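Local structure of leucine aminopeptidase 2, chloroplastic (Streptomyces sp. BC16019, 5LHJ) at residues G268-P274 / T340-N344. The protein probably acts as a manganese-dependent M17 aminopeptidase that removes amino acids from peptide N-termini and takes part in maturation of the peptide bottromycin. Sequence-based numbering, arbitrary orientation.
Sequences GGLSLKP and THTDN
A polar loop-to-loop contact lies at the two-metal site of the M17 catalytic domain: 268-274 meets 340-344, which holds D343, a ligand of the second Mn(2+); no metal is bound here. G268 CA lies 4.2 Å from D343 CA, and S271 CA 5.3 Å from T342 CA. G269 to L272 close a tight turn (L272 N to G269 O, 3.2 Å), while H341 to N344 form a type I turn. T342, chi1 p, points from this turn toward 268-274: its OG1 donates to G268 O (2.7 Å) and accepts from S271 N (2.8 Å), a double role suited to a hydroxyl. S271, chi1 m, replies with OG, which accepts from T342 N (3.0 Å). At G269 (phi 67°), a CB would clash with T342 OG1; glycine also suits G268 (phi 93°). S271 CB lies over the H341 ring, a CH-pi contact 3.7 Å from its centroid, and H341 ND1 accepts from D343 N (3.2 Å). K273 bends back so that NZ forms a salt bridge to D343 OD1 (2.8 Å); NZ also pairs with D266, offsetting two metal-binding carboxylates. L272 packs against L272 of two neighbouring subunits. The first loop links strand 265-266 to helix 286-301, the second strand 336-338 to helix 345-358.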
loop_
_atom_site.group_PDB
_atom_site.type_symbol
_atom_site.label_atom_id
_atom_site.label_comp_id
_atom_site.label_asym_id
_atom_site.label_seq_id
_atom_site.Cartn_x
_atom_site.Cartn_y
_atom_site.Cartn_z
ATOM N N GLY A 268 4.953 -12.392 -13.789
ATOM C CA GLY A 268 4.900 -10.950 -14.045
ATOM C C GLY A 268 6.178 -10.390 -14.642
ATOM O O GLY A 268 6.194 -9.246 -15.084
ATOM N N GLY A 269 7.253 -11.184 -14.666
ATOM C CA GLY A 269 8.556 -10.689 -15.127
ATOM C C GLY A 269 9.126 -9.644 -14.186
ATOM O O GLY A 269 8.737 -9.580 -13.015
ATOM N N LEU A 270 10.012 -8.801 -14.708
ATOM C CA LEU A 270 10.690 -7.779 -13.900
ATOM C C LEU A 270 9.744 -6.752 -13.264
ATOM O O LEU A 270 10.023 -6.254 -12.169
ATOM C CB LEU A 270 11.729 -7.024 -14.747
ATOM C CG LEU A 270 12.923 -7.795 -15.297
ATOM C CD1 LEU A 270 13.824 -6.839 -16.064
ATOM C CD2 LEU A 270 13.704 -8.494 -14.198
ATOM N N SER A 271 8.648 -6.431 -13.953
ATOM C CA SER A 271 7.676 -5.448 -13.467
ATOM C C SER A 271 6.846 -5.954 -12.291
ATOM O O SER A 271 6.268 -5.137 -11.567
ATOM C CB SER A 271 6.712 -5.021 -14.577
ATOM O OG SER A 271 7.386 -4.391 -15.649
ATOM N N LEU A 272 6.763 -7.280 -12.127
ATOM C CA LEU A 272 5.942 -7.950 -11.092
ATOM C C LEU A 272 4.432 -7.914 -11.391
ATOM O O LEU A 272 3.960 -7.110 -12.205
ATOM C CB LEU A 272 6.198 -7.378 -9.686
ATOM C CG LEU A 272 7.626 -7.052 -9.251
ATOM C CD1 LEU A 272 7.621 -6.403 -7.868
ATOM C CD2 LEU A 272 8.471 -8.314 -9.279
ATOM N N LYS A 273 3.681 -8.788 -10.719
ATOM C CA LYS A 273 2.213 -8.761 -10.767
ATOM C C LYS A 273 1.695 -7.851 -9.634
ATOM O O LYS A 273 2.423 -7.602 -8.676
ATOM C CB LYS A 273 1.649 -10.185 -10.621
ATOM C CG LYS A 273 2.071 -11.107 -11.764
ATOM C CD LYS A 273 1.275 -12.399 -11.860
ATOM C CE LYS A 273 -0.026 -12.226 -12.612
ATOM N NZ LYS A 273 0.136 -12.220 -14.085
ATOM N N PRO A 274 0.453 -7.339 -9.744
ATOM C CA PRO A 274 -0.144 -6.522 -8.659
ATOM C C PRO A 274 -0.300 -7.235 -7.318
ATOM O O PRO A 274 -0.521 -8.448 -7.289
ATOM C CB PRO A 274 -1.520 -6.167 -9.218
ATOM C CG PRO A 274 -1.315 -6.132 -10.692
ATOM C CD PRO A 274 -0.335 -7.238 -10.988
ATOM N N THR A 340 6.100 -1.532 -21.969
ATOM C CA THR A 340 5.958 -0.610 -20.846
ATOM C C THR A 340 5.630 -1.311 -19.520
ATOM O O THR A 340 5.727 -0.686 -18.462
ATOM C CB THR A 340 4.902 0.454 -21.162
ATOM O OG1 THR A 340 3.680 -0.187 -21.515
ATOM C CG2 THR A 340 5.369 1.336 -22.346
ATOM N N HIS A 341 5.231 -2.584 -19.566
ATOM C CA HIS A 341 4.997 -3.376 -18.354
ATOM C C HIS A 341 5.190 -4.841 -18.737
ATOM O O HIS A 341 4.506 -5.323 -19.641
ATOM C CB HIS A 341 3.566 -3.109 -17.803
ATOM C CG HIS A 341 3.379 -3.498 -16.369
ATOM N ND1 HIS A 341 3.552 -4.786 -15.926
ATOM C CD2 HIS A 341 3.030 -2.775 -15.276
ATOM C CE1 HIS A 341 3.328 -4.849 -14.624
ATOM N NE2 HIS A 341 3.024 -3.636 -14.201
ATOM N N THR A 342 6.108 -5.540 -18.064
ATOM C CA THR A 342 6.421 -6.934 -18.412
ATOM C C THR A 342 5.319 -7.947 -18.044
ATOM O O THR A 342 5.360 -9.084 -18.499
ATOM C CB THR A 342 7.763 -7.408 -17.811
ATOM O OG1 THR A 342 7.666 -7.457 -16.383
ATOM C CG2 THR A 342 8.903 -6.495 -18.242
ATOM N N ASP A 343 4.366 -7.554 -17.205
ATOM C CA ASP A 343 3.193 -8.388 -16.892
ATOM C C ASP A 343 2.120 -8.428 -18.001
ATOM O O ASP A 343 1.239 -9.293 -17.955
ATOM C CB ASP A 343 2.567 -7.970 -15.559
ATOM C CG ASP A 343 1.591 -9.005 -14.997
ATOM O OD1 ASP A 343 1.819 -10.228 -15.136
ATOM O OD2 ASP A 343 0.578 -8.587 -14.389
ATOM N N ASN A 344 2.191 -7.549 -19.007
ATOM C CA ASN A 344 1.294 -7.638 -20.174
ATOM C C ASN A 344 2.003 -8.365 -21.325
ATOM O O ASN A 344 2.065 -7.884 -22.465
ATOM C CB ASN A 344 0.782 -6.263 -20.609
ATOM C CG ASN A 344 -0.359 -5.750 -19.735
ATOM O OD1 ASN A 344 -0.812 -6.427 -18.797
ATOM N ND2 ASN A 344 -0.842 -4.552 -20.048
HETATM O O HOH W 1 3.458 -4.427 -10.854
#